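PDB 3F8T: predicted ATPase involved in replication control, Cdc46/Mcm family from Methanopyrus kandleri AV19, which probably binds ATP and single-stranded DNA and may act as an MCM-type helicase in DNA replication. Local coordinates for residues A[97-111]-A[162-176]. The protein carries 2 engineered substitutions. Sequence-based numbering, arbitrary orientation.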
loop_
_atom_site.group_PDB
_atom_site.type_symbol
_atom_site.label_atom_id
_atom_site.label_comp_id
_atom_site.label_asym_id
_atom_site.label_seq_id
_atom_site.Cartn_x
_atom_site.Cartn_y
_atom_site.Cartn_z
ATOM N N ARG A 97 28.137 -8.733 -1.357
ATOM C CA ARG A 97 26.868 -8.533 -0.685
ATOM C C ARG A 97 27.080 -8.731 0.806
ATOM O O ARG A 97 27.939 -9.517 1.226
ATOM C CB ARG A 97 25.817 -9.519 -1.205
ATOM C CG ARG A 97 25.474 -9.378 -2.705
ATOM C CD ARG A 97 24.721 -8.077 -3.029
ATOM N NE ARG A 97 24.338 -7.998 -4.440
ATOM C CZ ARG A 97 24.933 -7.226 -5.349
ATOM N NH1 ARG A 97 25.945 -6.438 -5.013
ATOM N NH2 ARG A 97 24.501 -7.234 -6.607
ATOM N N PHE A 98 26.303 -8.014 1.600
ATOM C CA PHE A 98 26.323 -8.204 3.034
ATOM C C PHE A 98 24.956 -8.710 3.478
ATOM O O PHE A 98 23.918 -8.253 2.983
ATOM C CB PHE A 98 26.669 -6.900 3.761
ATOM C CG PHE A 98 28.003 -6.307 3.374
ATOM C CD1 PHE A 98 28.111 -5.461 2.266
ATOM C CD2 PHE A 98 29.143 -6.562 4.139
ATOM C CE1 PHE A 98 29.347 -4.890 1.910
ATOM C CE2 PHE A 98 30.383 -5.994 3.795
ATOM C CZ PHE A 98 30.481 -5.164 2.677
ATOM N N ARG A 99 24.968 -9.653 4.414
ATOM C CA ARG A 99 23.747 -10.148 5.033
ATOM C C ARG A 99 23.873 -9.957 6.535
ATOM O O ARG A 99 24.988 -9.815 7.066
ATOM C CB ARG A 99 23.535 -11.635 4.703
ATOM C CG ARG A 99 23.644 -11.991 3.212
ATOM C CD ARG A 99 22.463 -11.442 2.398
ATOM N NE ARG A 99 22.787 -11.210 0.983
ATOM C CZ ARG A 99 22.695 -12.121 0.010
ATOM N NH1 ARG A 99 22.297 -13.360 0.275
ATOM N NH2 ARG A 99 23.015 -11.794 -1.242
ATOM N N GLY A 100 22.730 -9.943 7.214
ATOM C CA GLY A 100 22.705 -9.952 8.668
ATOM C C GLY A 100 23.161 -8.665 9.312
ATOM O O GLY A 100 23.917 -8.690 10.284
ATOM N N LEU A 101 22.702 -7.535 8.772
ATOM C CA LEU A 101 22.924 -6.222 9.384
ATOM C C LEU A 101 22.481 -6.203 10.835
ATOM O O LEU A 101 21.377 -6.657 11.133
ATOM C CB LEU A 101 22.142 -5.130 8.632
ATOM C CG LEU A 101 22.733 -4.537 7.357
ATOM C CD1 LEU A 101 22.961 -5.618 6.304
ATOM C CD2 LEU A 101 21.806 -3.440 6.811
ATOM N N PRO A 102 23.337 -5.695 11.746
ATOM C CA PRO A 102 22.865 -5.402 13.102
ATOM C C PRO A 102 21.619 -4.510 13.067
ATOM O O PRO A 102 21.470 -3.662 12.175
ATOM C CB PRO A 102 24.042 -4.667 13.738
ATOM C CG PRO A 102 25.235 -5.183 13.016
ATOM C CD PRO A 102 24.770 -5.383 11.586
ATOM N N HIS A 103 20.738 -4.710 14.042
ATOM C CA HIS A 103 19.390 -4.147 14.008
ATOM C C HIS A 103 19.337 -2.626 13.845
ATOM O O HIS A 103 18.448 -2.104 13.161
ATOM C CB HIS A 103 18.587 -4.597 15.235
ATOM C CG HIS A 103 17.140 -4.215 15.173
ATOM N ND1 HIS A 103 16.207 -4.943 14.466
ATOM C CD2 HIS A 103 16.472 -3.168 15.710
ATOM C CE1 HIS A 103 15.022 -4.370 14.582
ATOM N NE2 HIS A 103 15.155 -3.290 15.332
ATOM N N ARG A 104 20.300 -1.925 14.442
ATOM C CA ARG A 104 20.339 -0.461 14.390
ATOM C C ARG A 104 20.657 0.112 13.003
ATOM O O ARG A 104 20.421 1.298 12.756
ATOM C CB ARG A 104 21.308 0.107 15.440
ATOM C CG ARG A 104 22.736 -0.326 15.257
ATOM C CD ARG A 104 23.723 0.517 16.052
ATOM N NE ARG A 104 24.061 1.765 15.370
ATOM C CZ ARG A 104 25.267 2.328 15.396
ATOM N NH1 ARG A 104 26.266 1.740 16.047
ATOM N NH2 ARG A 104 25.483 3.470 14.749
ATOM N N PHE A 105 21.190 -0.722 12.106
ATOM C CA PHE A 105 21.512 -0.277 10.743
ATOM C C PHE A 105 20.362 -0.542 9.756
ATOM O O PHE A 105 20.462 -0.209 8.565
ATOM C CB PHE A 105 22.807 -0.931 10.236
ATOM C CG PHE A 105 24.026 -0.596 11.063
ATOM C CD1 PHE A 105 24.363 -1.371 12.169
ATOM C CD2 PHE A 105 24.833 0.488 10.733
ATOM C CE1 PHE A 105 25.498 -1.059 12.946
ATOM C CE2 PHE A 105 25.961 0.802 11.498
ATOM C CZ PHE A 105 26.287 0.018 12.604
ATOM N N ARG A 106 19.281 -1.138 10.250
ATOM C CA ARG A 106 18.138 -1.507 9.392
ATOM C C ARG A 106 17.008 -0.482 9.472
ATOM O O ARG A 106 16.744 0.079 10.541
ATOM C CB ARG A 106 17.590 -2.887 9.769
ATOM C CG ARG A 106 18.597 -4.026 9.689
ATOM C CD ARG A 106 17.893 -5.373 9.720
ATOM N NE ARG A 106 18.775 -6.437 10.195
ATOM C CZ ARG A 106 18.581 -7.738 9.975
ATOM N NH1 ARG A 106 17.531 -8.155 9.267
ATOM N NH2 ARG A 106 19.448 -8.629 10.453
ATOM N N ARG A 107 16.339 -0.260 8.339
ATOM C CA ARG A 107 15.209 0.670 8.244
ATOM C C ARG A 107 15.530 2.038 8.838
ATOM O O ARG A 107 14.778 2.564 9.660
ATOM C CB ARG A 107 13.966 0.074 8.908
ATOM C CG ARG A 107 13.491 -1.211 8.255
ATOM C CD ARG A 107 12.409 -1.881 9.089
ATOM N NE ARG A 107 12.075 -3.192 8.541
ATOM C CZ ARG A 107 12.614 -4.343 8.942
ATOM N NH1 ARG A 107 13.518 -4.370 9.924
ATOM N NH2 ARG A 107 12.240 -5.476 8.358
ATOM N N VAL A 108 16.662 2.588 8.412
ATOM C CA VAL A 108 17.172 3.864 8.896
ATOM C C VAL A 108 16.240 5.006 8.482
ATOM O O VAL A 108 15.887 5.155 7.313
ATOM C CB VAL A 108 18.623 4.108 8.390
ATOM C CG1 VAL A 108 19.031 5.558 8.553
ATOM C CG2 VAL A 108 19.601 3.195 9.125
ATOM N N GLU A 109 15.843 5.804 9.467
ATOM C CA GLU A 109 14.895 6.883 9.247
ATOM C C GLU A 109 15.550 8.187 8.793
ATOM O O GLU A 109 14.879 9.041 8.207
ATOM C CB GLU A 109 14.049 7.090 10.508
ATOM C CG GLU A 109 13.187 5.877 10.847
ATOM C CD GLU A 109 12.238 6.123 12.008
ATOM O OE1 GLU A 109 11.935 7.305 12.295
ATOM O OE2 GLU A 109 11.791 5.128 12.626
ATOM N N ARG A 110 16.851 8.334 9.068
ATOM C CA ARG A 110 17.633 9.512 8.671
ATOM C C ARG A 110 19.005 9.081 8.154
ATOM O O ARG A 110 19.866 8.726 8.941
ATOM C CB ARG A 110 17.810 10.490 9.851
ATOM C CG ARG A 110 16.548 11.237 10.264
ATOM C CD ARG A 110 15.939 11.996 9.090
ATOM N NE ARG A 110 14.549 12.364 9.352
ATOM C CZ ARG A 110 14.167 13.554 9.799
ATOM N NH1 ARG A 110 15.071 14.503 10.020
ATOM N NH2 ARG A 110 12.884 13.801 10.020
ATOM N N ILE A 111 19.213 9.115 6.838
ATOM C CA ILE A 111 20.430 8.508 6.252
ATOM C C ILE A 111 21.708 9.363 6.321
ATOM O O ILE A 111 22.816 8.831 6.314
ATOM C CB ILE A 111 20.231 8.020 4.785
ATOM C CG1 ILE A 111 20.074 9.200 3.817
ATOM C CG2 ILE A 111 19.050 7.040 4.683
ATOM C CD1 ILE A 111 20.786 8.981 2.466
ATOM N N GLU A 162 12.615 -2.742 0.352
ATOM C CA GLU A 162 13.749 -2.596 1.249
ATOM C C GLU A 162 15.019 -2.594 0.406
ATOM O O GLU A 162 15.220 -3.472 -0.458
ATOM C CB GLU A 162 13.805 -3.681 2.333
ATOM C CG GLU A 162 14.893 -3.400 3.394
ATOM C CD GLU A 162 14.800 -4.274 4.648
ATOM O OE1 GLU A 162 14.231 -5.385 4.573
ATOM O OE2 GLU A 162 15.326 -3.850 5.715
ATOM N N ILE A 163 15.858 -1.588 0.631
ATOM C CA ILE A 163 17.082 -1.427 -0.152
ATOM C C ILE A 163 18.261 -1.445 0.785
ATOM O O ILE A 163 18.346 -0.647 1.727
ATOM C CB ILE A 163 17.127 -0.107 -0.970
ATOM C CG1 ILE A 163 15.908 0.021 -1.878
ATOM C CG2 ILE A 163 18.426 -0.025 -1.838
ATOM C CD1 ILE A 163 15.901 1.284 -2.742
ATOM N N LEU A 164 19.175 -2.363 0.517
ATOM C CA LEU A 164 20.424 -2.422 1.237
ATOM C C LEU A 164 21.470 -1.683 0.419
ATOM O O LEU A 164 21.486 -1.787 -0.808
ATOM C CB LEU A 164 20.817 -3.871 1.410
ATOM C CG LEU A 164 21.414 -4.203 2.759
ATOM C CD1 LEU A 164 20.660 -5.389 3.349
ATOM C CD2 LEU A 164 22.875 -4.520 2.560
ATOM N N GLY A 165 22.343 -0.942 1.093
ATOM C CA GLY A 165 23.340 -0.164 0.394
ATOM C C GLY A 165 24.332 0.520 1.300
ATOM O O GLY A 165 24.264 0.408 2.509
ATOM N N ILE A 166 25.248 1.254 0.688
ATOM C CA ILE A 166 26.206 2.047 1.437
ATOM C C ILE A 166 25.938 3.547 1.156
ATOM O O ILE A 166 25.788 3.953 0.006
ATOM C CB ILE A 166 27.661 1.630 1.103
ATOM C CG1 ILE A 166 27.931 0.193 1.610
ATOM C CG2 ILE A 166 28.644 2.582 1.781
ATOM C CD1 ILE A 166 29.200 -0.445 1.016
ATOM N N VAL A 167 25.853 4.339 2.216
ATOM C CA VAL A 167 25.557 5.770 2.107
ATOM C C VAL A 167 26.813 6.511 1.664
ATOM O O VAL A 167 27.874 6.330 2.250
ATOM C CB VAL A 167 25.093 6.351 3.457
ATOM C CG1 VAL A 167 24.770 7.857 3.340
ATOM C CG2 VAL A 167 23.895 5.593 3.977
ATOM N N ARG A 168 26.689 7.324 0.616
ATOM C CA ARG A 168 27.772 8.180 0.161
ATOM C C ARG A 168 27.217 9.560 -0.163
ATOM O O ARG A 168 26.497 9.734 -1.157
ATOM C CB ARG A 168 28.476 7.571 -1.057
ATOM C CG ARG A 168 29.214 6.277 -0.737
ATOM C CD ARG A 168 30.185 5.877 -1.831
ATOM N NE ARG A 168 30.970 4.699 -1.453
ATOM C CZ ARG A 168 30.565 3.437 -1.604
ATOM N NH1 ARG A 168 29.358 3.162 -2.104
ATOM N NH2 ARG A 168 31.365 2.443 -1.231
ATOM N N SER A 169 27.533 10.524 0.702
ATOM C CA SER A 169 27.086 11.918 0.576
ATOM C C SER A 169 25.586 12.042 0.294
ATOM O O SER A 169 25.174 12.454 -0.798
ATOM C CB SER A 169 27.916 12.669 -0.472
ATOM O OG SER A 169 29.299 12.634 -0.137
ATOM N N ALA A 170 24.785 11.670 1.289
ATOM C CA ALA A 170 23.324 11.789 1.231
ATOM C C ALA A 170 22.655 11.013 0.088
ATOM O O ALA A 170 21.489 11.274 -0.234
ATOM C CB ALA A 170 22.888 13.283 1.218
ATOM N N THR A 171 23.387 10.077 -0.518
ATOM C CA THR A 171 22.836 9.129 -1.498
ATOM C C THR A 171 23.147 7.687 -1.075
ATOM O O THR A 171 24.271 7.372 -0.658
ATOM C CB THR A 171 23.375 9.388 -2.936
ATOM O OG1 THR A 171 22.928 10.675 -3.399
ATOM C CG2 THR A 171 22.889 8.320 -3.924
ATOM N N LEU A 172 22.148 6.814 -1.190
ATOM C CA LEU A 172 22.339 5.406 -0.907
ATOM C C LEU A 172 22.759 4.711 -2.188
ATOM O O LEU A 172 22.021 4.736 -3.178
ATOM C CB LEU A 172 21.041 4.781 -0.355
ATOM C CG LEU A 172 21.133 3.317 0.100
ATOM C CD1 LEU A 172 22.006 3.217 1.355
ATOM C CD2 LEU A 172 19.763 2.743 0.368
ATOM N N ASP A 173 23.952 4.115 -2.180
ATOM C CA ASP A 173 24.393 3.281 -3.283
ATOM C C ASP A 173 23.870 1.872 -3.069
ATOM O O ASP A 173 24.377 1.131 -2.235
ATOM C CB ASP A 173 25.928 3.277 -3.395
ATOM C CG ASP A 173 26.453 4.538 -4.051
ATOM O OD1 ASP A 173 26.120 4.757 -5.237
ATOM O OD2 ASP A 173 27.196 5.299 -3.397
ATOM N N ALA A 174 22.859 1.507 -3.842
ATOM C CA ALA A 174 22.164 0.248 -3.665
ATOM C C ALA A 174 23.065 -0.956 -3.946
ATOM O O ALA A 174 23.791 -0.988 -4.953
ATOM C CB ALA A 174 20.894 0.218 -4.551
ATOM N N LEU A 175 23.012 -1.927 -3.039
ATOM C CA LEU A 175 23.648 -3.238 -3.218
ATOM C C LEU A 175 22.614 -4.311 -3.559
ATOM O O LEU A 175 22.886 -5.225 -4.332
ATOM C CB LEU A 175 24.387 -3.644 -1.942
ATOM C CG LEU A 175 25.640 -2.835 -1.602
ATOM C CD1 LEU A 175 26.036 -3.103 -0.157
ATOM C CD2 LEU A 175 26.801 -3.152 -2.562
ATOM N N GLU A 176 21.436 -4.204 -2.951
ATOM C CA GLU A 176 20.309 -5.077 -3.298
ATOM C C GLU A 176 18.971 -4.402 -3.008
ATOM O O GLU A 176 18.885 -3.501 -2.173
ATOM C CB GLU A 176 20.373 -6.463 -2.627
ATOM C CG GLU A 176 20.988 -6.543 -1.246
ATOM C CD GLU A 176 21.136 -7.995 -0.752
ATOM O OE1 GLU A 176 20.110 -8.714 -0.679
ATOM O OE2 GLU A 176 22.271 -8.419 -0.427
HETATM O O HOH W 1 24.111 -6.674 0.517
#
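Strand 97-99 and the loop after it pass over the hairpin of strands 162-168 and 171-174 without any direct backbone hydrogen bond between them; the CA atoms of Arg97 and Leu175 lie 6.7 Å apart. At this end Glu176 carries the polar link: its OE2 takes the NE-H of Arg99 on the syn lone pair at 3.2 Å, a bent salt bridge (138°) with guanidinium and carboxylate planes almost perpendicular, 86° apart. The same OE2 accepts a hydrogen bond from a water 2.7 Å away, which in turn accepts from the backbone N of Phe98. Arg97, its chain bent at chi2 (-69°), lays one guanidinium face over Leu175 O, 3.0 Å from CZ, so no N-H points at that carbonyl. Leu175 and Glu176 together face Leu164, a classic beta bulge, in which Leu164 O accepts from both backbone nitrogens. The hairpin belongs to the OB fold, and strand 97-99 pairs with strand 55-58, so the contact lies where the N-terminal region meets the OB fold. Leu101 and Leu164 meet tip to tip, CD1 to CD1 at 3.8 Å, beside Leu118, while Leu175 CD1 touches the edge of the Phe98 ring. Further along, Glu162 OE2, hydrogen-bonded to Ser120, lies over the Arg107 guanidinium face, too far for a salt bridge and with no N-H aimed at the carboxylate. At the far end Ile111 rests CD1 against Ala170 O, 3.6 Å away, and Val167 CG1 packs on Ile111 O.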